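Local coordinates for endonuclease V (Streptomyces avermitilis, PDB 3GOC), which probably repairs deaminated DNA, nicking the strand at the second phosphodiester bond 3' to a deoxyinosine in a magnesium-dependent reaction that leaves the lesion in place, at residues Pro153-Ser159 with Ala173-Gly179; Pro33-Pro37 with His195-His199; Thr147-Glu151 with Pro162-Gly166. All blocks are in the same frame, centred on the assembly; numbering follows the deposited sequence.

Contact 1 of 3, residues Pro153-Ser159 with Ala173-Gly179; sequences PGAPRGS and ALRTQSG
Arg175 reaches from just past the end of strand 168-174 into the loop Pro153-Ser159, which leads into the neighbouring strand 160-165 of the central sheet of this RNase H-like fold. The tight part lies around this side chain. Its chain is bent at chi2 and chi3 (79° and 68°), which turns the guanidinium edge toward the loop carbonyls: Arg175 NE donates to Gly154 O at 2.9 Å, and Arg175 NH2 reaches the same oxygen less directly while also donating to Pro153 O at 2.9 Å, from above that carbonyl's plane. CG of Pro153 lies over one face of the guanidinium, and the third nitrogen, NH1, is bonded to Val180 O. The backbones join where Arg175 N meets Ser159 O and Gly158 N meets Arg175 O, each at 2.8 Å. The type II turn Pro156-Ser159 is pinned by Ser159 N and OG, both donating to Pro156 O; Gly158 adopts the positive phi of its third position.

The side toward Ser178 and Gly179 is looser. Gly179 N donates to Ala155 O at 3.1 Å, but a water bridges Arg157 N and, weakly, Ser178 OG, whose stronger partner is Gly9 N of the second subunit. The extended Arg157 runs past Thr176, NH1 bonding Leu201 O and NH2 Thr204 OG1; Arg157 NH2 also donates to a lone pair of Thr176 O, in the carbonyl plane, at 2.8 Å.

Contact 2 of 3, residues Pro33-Pro37 with His195-His199; sequences PGPPP and HACAH
The His195 imidazole lies against the loop Pro33-Pro37 with Pro33 O over one ring face, 3.2 Å from His195 CG, while Pro33 CB comes to 3.6 Å from CE1. At the ring edge, His195 CD2 lies 3.4 Å from Pro35 O, which is near the ring plane. ND1 makes no hydrogen bond to Pro33 O, for the angle is poor; it pairs instead with Asp192 OD1, which fixes the rotation of the ring. Without the imidazole, as with an alanine here, Asp192 OD1 is likely to lose this mate and a gap to open against Pro33 O and Pro35 O.

One turn further along helix 193-202, His199 meets the same loop, this time as a hydrogen-bond donor. Loop and helix are far apart in sequence, and their contact ties the proline-rich connection between helix 14-24 and strand 41-49 to a helix of the RNase H-like alpha/beta fold. With CG anti to the carbonyl carbon (chi1 -84°), the ring swings toward the loop and His199 NE2 donates to Pro35 O at 2.7 Å. The acceptor lies in the imidazole plane, yet the nitrogen sits well above the carbonyl plane. Pro37 CB covers a ring face in a CH-pi contact, 4.1 Å from the centroid of His199, and Pro37 CG packs on Ala198 CB at 4.0 Å. Pro37 also touches Gly135 of the second subunit, and Pro36 packs on Arg190 of the second subunit.

Contact 3 of 3, residues Thr147-Glu151 with Pro162-Gly166; sequences TFSYE and PLLAG
Ser149 and Leu164 face each other as an antiparallel hydrogen-bonded pair, exchanging both backbone bonds: Ser149 N to Leu164 O at 2.9 Å and Leu164 N to Ser149 O at 2.7 Å, the second almost straight. Their side chains leave from the same face of the sheet, and Ser149 OG stands beside Leu164 CB at 3.8 Å.

Phe148 packs next to this pair. Its CB touches Leu163 CD1 at 3.7 Å, and the ring edge turns to Leu164 O, which lies near the ring plane. CD2 and CE2 of the Phe148 ring run alongside the Ala165 methyl, with CD2 at 3.7 Å from Ala165 CB. Leu163 holds its CG anti to the backbone N (chi1 -176°), bringing CD1 between Phe148 CB and Tyr150 CB, the latter 4.0 Å away. The far end of the Tyr150 ring leads away from Leu163.

The two segments belong to a beta hairpin, strands 149-150 and 160-165, whose short first strand forms one margin of the central mixed sheet within this chain.

Further out, waters extend the pairing at both ends. One donates to Pro162 O at 2.7 Å and accepts from Glu151 N; another links Thr147 O, Leu164 O and Gly166 N. A third, between Ser149 OG and Gly166 O, sits so close to the latter that its bridge is doubtful. The Tyr150 ring meets Phe184 edge-to-face and also packs on Pro145 and Lys181. Phe148 rests on Ala119, while Ala165 reaches Arg123 and Val170. The backbone of Leu163 is in turn bonded to Val170 and Gly171 of strand 168-174.

Overall arrangement
Contacts 1 and 3 both lie at the 149-150 side of the central sheet, their centres 16 Å apart. Their segments alternate along the chain, 147-151, 153-159, 162-166 and 173-179, so two overlapping closures fasten consecutive strands; they touch where Ala173 CB packs on Tyr150 CD1. Contact 2 closes a far longer loop, from residues 33-37 to 195-199, within which both others are nested. Its centre is 17 Å from that of contact 1, which it meets through Cys197 O and Leu174 CD2, and 21 Å from contact 3 without touching it. Contacts 1 and 2 also reach the second subunit, so this part of the chain lies at the subunit contact of the assembly.

Contact 1 of 3, residues Pro153-Ser159 with Ala173-Gly179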
loop_
_atom_site.group_PDB
_atom_site.type_symbol
_atom_site.label_atom_id
_atom_site.label_comp_id
_atom_site.label_asym_id
_atom_site.label_seq_id
_atom_site.Cartn_x
_atom_site.Cartn_y
_atom_site.Cartn_z
ATOM N N PRO A 153 -7.133 16.412 3.328
ATOM C CA PRO A 153 -5.769 15.880 3.311
ATOM C C PRO A 153 -5.024 16.469 2.112
ATOM O O PRO A 153 -5.631 17.130 1.269
ATOM C CB PRO A 153 -5.987 14.373 3.171
ATOM C CG PRO A 153 -7.246 14.295 2.366
ATOM C CD PRO A 153 -8.113 15.361 3.004
ATOM N N GLY A 154 -3.715 16.243 2.042
ATOM C CA GLY A 154 -2.950 16.751 0.918
ATOM C C GLY A 154 -3.575 16.273 -0.380
ATOM O O GLY A 154 -4.274 15.257 -0.408
ATOM N N ALA A 155 -3.330 17.002 -1.461
ATOM C CA ALA A 155 -3.884 16.639 -2.762
ATOM C C ALA A 155 -3.307 15.363 -3.383
ATOM O O ALA A 155 -4.027 14.605 -4.026
ATOM C CB ALA A 155 -3.724 17.810 -3.732
ATOM N N PRO A 156 -2.000 15.112 -3.208
ATOM C CA PRO A 156 -1.432 13.895 -3.801
ATOM C C PRO A 156 -1.939 12.591 -3.198
ATOM O O PRO A 156 -2.263 12.529 -2.013
ATOM C CB PRO A 156 0.071 14.063 -3.574
ATOM C CG PRO A 156 0.245 15.565 -3.508
ATOM C CD PRO A 156 -0.937 15.982 -2.677
ATOM N N ARG A 157 -2.009 11.555 -4.029
ATOM C CA ARG A 157 -2.422 10.236 -3.571
ATOM C C ARG A 157 -1.466 9.837 -2.449
ATOM O O ARG A 157 -0.260 10.081 -2.532
ATOM C CB ARG A 157 -2.337 9.229 -4.727
ATOM C CG ARG A 157 -2.320 7.742 -4.327
ATOM C CD ARG A 157 -2.416 6.858 -5.582
ATOM N NE ARG A 157 -1.907 5.497 -5.410
ATOM C CZ ARG A 157 -2.561 4.503 -4.814
ATOM N NH1 ARG A 157 -1.998 3.300 -4.720
ATOM N NH2 ARG A 157 -3.773 4.697 -4.317
ATOM N N GLY A 158 -2.008 9.229 -1.399
ATOM C CA GLY A 158 -1.184 8.825 -0.272
ATOM C C GLY A 158 -1.358 9.750 0.921
ATOM O O GLY A 158 -1.106 9.364 2.065
ATOM N N SER A 159 -1.783 10.980 0.647
ATOM C CA SER A 159 -2.011 11.977 1.686
ATOM C C SER A 159 -3.153 11.550 2.605
ATOM O O SER A 159 -4.130 10.943 2.162
ATOM C CB SER A 159 -2.366 13.327 1.057
ATOM O OG SER A 159 -1.342 13.785 0.194
ATOM N N ALA A 173 -8.889 10.320 6.741
ATOM C CA ALA A 173 -9.415 10.589 5.414
ATOM C C ALA A 173 -8.155 10.306 4.591
ATOM O O ALA A 173 -7.089 10.863 4.865
ATOM C CB ALA A 173 -9.830 12.043 5.284
ATOM N N LEU A 174 -8.265 9.421 3.607
ATOM C CA LEU A 174 -7.113 9.034 2.801
ATOM C C LEU A 174 -7.309 9.313 1.323
ATOM O O LEU A 174 -8.306 8.897 0.735
ATOM C CB LEU A 174 -6.845 7.538 2.988
ATOM C CG LEU A 174 -5.678 6.933 2.207
ATOM C CD1 LEU A 174 -4.364 7.477 2.754
ATOM C CD2 LEU A 174 -5.712 5.411 2.336
ATOM N N ARG A 175 -6.349 10.015 0.729
ATOM C CA ARG A 175 -6.401 10.339 -0.688
ATOM C C ARG A 175 -5.936 9.104 -1.455
ATOM O O ARG A 175 -4.739 8.811 -1.488
ATOM C CB ARG A 175 -5.468 11.524 -0.993
ATOM C CG ARG A 175 -5.613 12.083 -2.402
ATOM C CD ARG A 175 -6.833 12.992 -2.517
ATOM N NE ARG A 175 -6.670 14.224 -1.741
ATOM C CZ ARG A 175 -7.600 15.170 -1.627
ATOM N NH1 ARG A 175 -8.769 15.034 -2.236
ATOM N NH2 ARG A 175 -7.368 16.253 -0.896
ATOM N N THR A 176 -6.870 8.368 -2.056
ATOM C CA THR A 176 -6.511 7.172 -2.816
ATOM C C THR A 176 -6.244 7.514 -4.274
ATOM O O THR A 176 -5.548 6.783 -4.970
ATOM C CB THR A 176 -7.613 6.087 -2.719
ATOM O OG1 THR A 176 -8.891 6.675 -2.998
ATOM C CG2 THR A 176 -7.633 5.477 -1.319
ATOM N N GLN A 177 -6.799 8.632 -4.734
ATOM C CA GLN A 177 -6.571 9.085 -6.103
ATOM C C GLN A 177 -6.283 10.585 -6.101
ATOM O O GLN A 177 -6.978 11.366 -5.449
ATOM C CB GLN A 177 -7.774 8.774 -6.994
ATOM C CG GLN A 177 -7.886 7.305 -7.402
ATOM C CD GLN A 177 -6.656 6.807 -8.148
ATOM O OE1 GLN A 177 -6.132 7.493 -9.032
ATOM N NE2 GLN A 177 -6.197 5.607 -7.806
ATOM N N SER A 178 -5.243 10.963 -6.837
ATOM C CA SER A 178 -4.790 12.342 -6.944
ATOM C C SER A 178 -5.891 13.333 -7.285
ATOM O O SER A 178 -6.601 13.171 -8.278
ATOM C CB SER A 178 -3.683 12.431 -7.995
ATOM O OG SER A 178 -3.006 13.666 -7.919
ATOM N N GLY A 179 -6.020 14.359 -6.448
ATOM C CA GLY A 179 -7.014 15.396 -6.660
ATOM C C GLY A 179 -8.463 14.957 -6.583
ATOM O O GLY A 179 -9.366 15.753 -6.842
HETATM O O HOH W 1 -0.475 11.994 -6.738
#

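Contact 2 of 3, residues Pro33-Pro37 with His195-His199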
loop_
_atom_site.group_PDB
_atom_site.type_symbol
_atom_site.label_atom_id
_atom_site.label_comp_id
_atom_site.label_asym_id
_atom_site.label_seq_id
_atom_site.Cartn_x
_atom_site.Cartn_y
_atom_site.Cartn_z
ATOM N N PRO A 33 0.124 -4.172 14.735
ATOM C CA PRO A 33 0.276 -3.530 13.424
ATOM C C PRO A 33 -0.515 -4.201 12.309
ATOM O O PRO A 33 -1.212 -3.531 11.540
ATOM C CB PRO A 33 1.780 -3.583 13.194
ATOM C CG PRO A 33 2.308 -3.390 14.601
ATOM C CD PRO A 33 1.436 -4.350 15.381
ATOM N N GLY A 34 -0.411 -5.521 12.223
ATOM C CA GLY A 34 -1.131 -6.243 11.194
ATOM C C GLY A 34 -0.232 -6.702 10.065
ATOM O O GLY A 34 0.955 -6.382 10.037
ATOM N N PRO A 35 -0.784 -7.456 9.106
ATOM C CA PRO A 35 -0.007 -7.954 7.971
ATOM C C PRO A 35 0.355 -6.847 6.985
ATOM O O PRO A 35 -0.335 -5.833 6.887
ATOM C CB PRO A 35 -0.935 -8.997 7.360
ATOM C CG PRO A 35 -2.288 -8.374 7.569
ATOM C CD PRO A 35 -2.201 -7.846 8.991
ATOM N N PRO A 36 1.462 -7.017 6.252
ATOM C CA PRO A 36 1.861 -5.995 5.285
ATOM C C PRO A 36 1.044 -6.110 4.004
ATOM O O PRO A 36 0.447 -7.148 3.721
ATOM C CB PRO A 36 3.334 -6.307 5.050
ATOM C CG PRO A 36 3.364 -7.795 5.167
ATOM C CD PRO A 36 2.504 -8.051 6.384
ATOM N N PRO A 37 0.985 -5.029 3.220
ATOM C CA PRO A 37 0.220 -5.097 1.977
ATOM C C PRO A 37 1.031 -5.826 0.910
ATOM O O PRO A 37 2.237 -6.023 1.063
ATOM C CB PRO A 37 0.007 -3.626 1.632
ATOM C CG PRO A 37 1.268 -3.001 2.115
ATOM C CD PRO A 37 1.463 -3.661 3.471
ATOM N N HIS A 195 -1.078 0.678 8.793
ATOM C CA HIS A 195 -1.265 -0.502 7.958
ATOM C C HIS A 195 -2.605 -0.474 7.238
ATOM O O HIS A 195 -2.710 -0.933 6.101
ATOM C CB HIS A 195 -1.144 -1.792 8.776
ATOM C CG HIS A 195 0.267 -2.193 9.064
ATOM N ND1 HIS A 195 1.062 -1.519 9.969
ATOM C CD2 HIS A 195 1.040 -3.182 8.553
ATOM C CE1 HIS A 195 2.260 -2.074 10.000
ATOM N NE2 HIS A 195 2.274 -3.086 9.150
ATOM N N ALA A 196 -3.630 0.055 7.899
ATOM C CA ALA A 196 -4.939 0.146 7.262
ATOM C C ALA A 196 -4.816 1.038 6.026
ATOM O O ALA A 196 -5.377 0.740 4.973
ATOM C CB ALA A 196 -5.970 0.725 8.231
ATOM N N CYS A 197 -4.088 2.141 6.161
ATOM C CA CYS A 197 -3.890 3.046 5.037
ATOM C C CYS A 197 -3.069 2.381 3.940
ATOM O O CYS A 197 -3.376 2.520 2.755
ATOM C CB CYS A 197 -3.185 4.318 5.495
ATOM S SG CYS A 197 -4.257 5.425 6.410
ATOM N N ALA A 198 -2.023 1.657 4.335
ATOM C CA ALA A 198 -1.168 0.973 3.376
ATOM C C ALA A 198 -1.969 -0.034 2.563
ATOM O O ALA A 198 -1.810 -0.128 1.349
ATOM C CB ALA A 198 -0.018 0.274 4.103
ATOM N N HIS A 199 -2.843 -0.787 3.223
ATOM C CA HIS A 199 -3.651 -1.764 2.499
ATOM C C HIS A 199 -4.630 -1.068 1.567
ATOM O O HIS A 199 -4.843 -1.496 0.432
ATOM C CB HIS A 199 -4.407 -2.664 3.481
ATOM C CG HIS A 199 -3.591 -3.817 3.979
ATOM N ND1 HIS A 199 -3.388 -4.957 3.232
ATOM C CD2 HIS A 199 -2.876 -3.979 5.117
ATOM C CE1 HIS A 199 -2.579 -5.774 3.889
ATOM N NE2 HIS A 199 -2.255 -5.202 5.035
#

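Contact 3 of 3, residues Thr147-Glu151 with Pro162-Gly166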
loop_
_atom_site.group_PDB
_atom_site.type_symbol
_atom_site.label_atom_id
_atom_site.label_comp_id
_atom_site.label_asym_id
_atom_site.label_seq_id
_atom_site.Cartn_x
_atom_site.Cartn_y
_atom_site.Cartn_z
ATOM N N THR A 147 -20.874 11.245 10.100
ATOM C CA THR A 147 -20.984 12.495 10.838
ATOM C C THR A 147 -19.632 12.964 11.388
ATOM O O THR A 147 -19.566 13.895 12.191
ATOM C CB THR A 147 -21.982 12.344 12.001
ATOM O OG1 THR A 147 -22.180 13.612 12.637
ATOM C CG2 THR A 147 -21.457 11.341 13.016
ATOM N N PHE A 148 -18.553 12.326 10.946
ATOM C CA PHE A 148 -17.218 12.682 11.406
ATOM C C PHE A 148 -16.656 13.877 10.638
ATOM O O PHE A 148 -17.099 14.180 9.530
ATOM C CB PHE A 148 -16.285 11.474 11.263
ATOM C CG PHE A 148 -16.818 10.226 11.908
ATOM C CD1 PHE A 148 -17.100 9.095 11.141
ATOM C CD2 PHE A 148 -17.075 10.193 13.279
ATOM C CE1 PHE A 148 -17.629 7.949 11.729
ATOM C CE2 PHE A 148 -17.603 9.054 13.880
ATOM C CZ PHE A 148 -17.884 7.928 13.106
ATOM N N SER A 149 -15.681 14.556 11.232
ATOM C CA SER A 149 -15.084 15.717 10.592
ATOM C C SER A 149 -13.629 15.461 10.234
ATOM O O SER A 149 -12.989 14.563 10.781
ATOM C CB SER A 149 -15.166 16.929 11.516
ATOM O OG SER A 149 -14.326 16.755 12.641
ATOM N N TYR A 150 -13.109 16.260 9.313
ATOM C CA TYR A 150 -11.732 16.110 8.890
ATOM C C TYR A 150 -11.275 17.308 8.082
ATOM O O TYR A 150 -12.077 17.975 7.425
ATOM C CB TYR A 150 -11.581 14.837 8.048
ATOM C CG TYR A 150 -12.270 14.906 6.697
ATOM C CD1 TYR A 150 -11.547 15.199 5.541
ATOM C CD2 TYR A 150 -13.642 14.678 6.579
ATOM C CE1 TYR A 150 -12.172 15.257 4.296
ATOM C CE2 TYR A 150 -14.281 14.740 5.337
ATOM C CZ TYR A 150 -13.536 15.027 4.202
ATOM O OH TYR A 150 -14.149 15.073 2.968
ATOM N N GLU A 151 -9.980 17.582 8.159
ATOM C CA GLU A 151 -9.369 18.661 7.397
ATOM C C GLU A 151 -9.025 18.010 6.063
ATOM O O GLU A 151 -8.688 16.824 6.025
ATOM C CB GLU A 151 -8.074 19.131 8.067
ATOM C CG GLU A 151 -8.246 19.729 9.454
ATOM C CD GLU A 151 -8.849 21.121 9.427
ATOM O OE1 GLU A 151 -9.001 21.726 10.512
ATOM O OE2 GLU A 151 -9.168 21.614 8.324
ATOM N N PRO A 162 -6.494 13.297 9.866
ATOM C CA PRO A 162 -7.282 12.667 10.923
ATOM C C PRO A 162 -8.791 12.771 10.695
ATOM O O PRO A 162 -9.300 13.818 10.281
ATOM C CB PRO A 162 -6.848 13.433 12.174
ATOM C CG PRO A 162 -5.441 13.840 11.850
ATOM C CD PRO A 162 -5.563 14.292 10.423
ATOM N N LEU A 163 -9.500 11.673 10.943
ATOM C CA LEU A 163 -10.958 11.652 10.835
ATOM C C LEU A 163 -11.391 11.729 12.296
ATOM O O LEU A 163 -11.027 10.870 13.097
ATOM C CB LEU A 163 -11.439 10.341 10.206
ATOM C CG LEU A 163 -12.947 10.253 9.949
ATOM C CD1 LEU A 163 -13.378 11.341 8.967
ATOM C CD2 LEU A 163 -13.292 8.870 9.394
ATOM N N LEU A 164 -12.170 12.749 12.644
ATOM C CA LEU A 164 -12.558 12.950 14.038
ATOM C C LEU A 164 -14.020 12.784 14.437
ATOM O O LEU A 164 -14.929 13.155 13.702
ATOM C CB LEU A 164 -12.109 14.350 14.475
ATOM C CG LEU A 164 -10.665 14.768 14.187
ATOM C CD1 LEU A 164 -10.437 16.199 14.669
ATOM C CD2 LEU A 164 -9.699 13.824 14.873
ATOM N N ALA A 165 -14.219 12.223 15.628
ATOM C CA ALA A 165 -15.544 12.059 16.210
ATOM C C ALA A 165 -15.452 13.045 17.365
ATOM O O ALA A 165 -14.958 12.713 18.443
ATOM C CB ALA A 165 -15.739 10.641 16.728
ATOM N N GLY A 166 -15.908 14.269 17.128
ATOM C CA GLY A 166 -15.799 15.290 18.151
ATOM C C GLY A 166 -14.372 15.799 18.061
ATOM O O GLY A 166 -14.030 16.543 17.142
HETATM O O HOH W 2 -17.585 14.801 14.620
HETATM O O HOH W 3 -15.434 16.829 15.041
HETATM O O HOH W 4 -8.391 16.337 10.240
#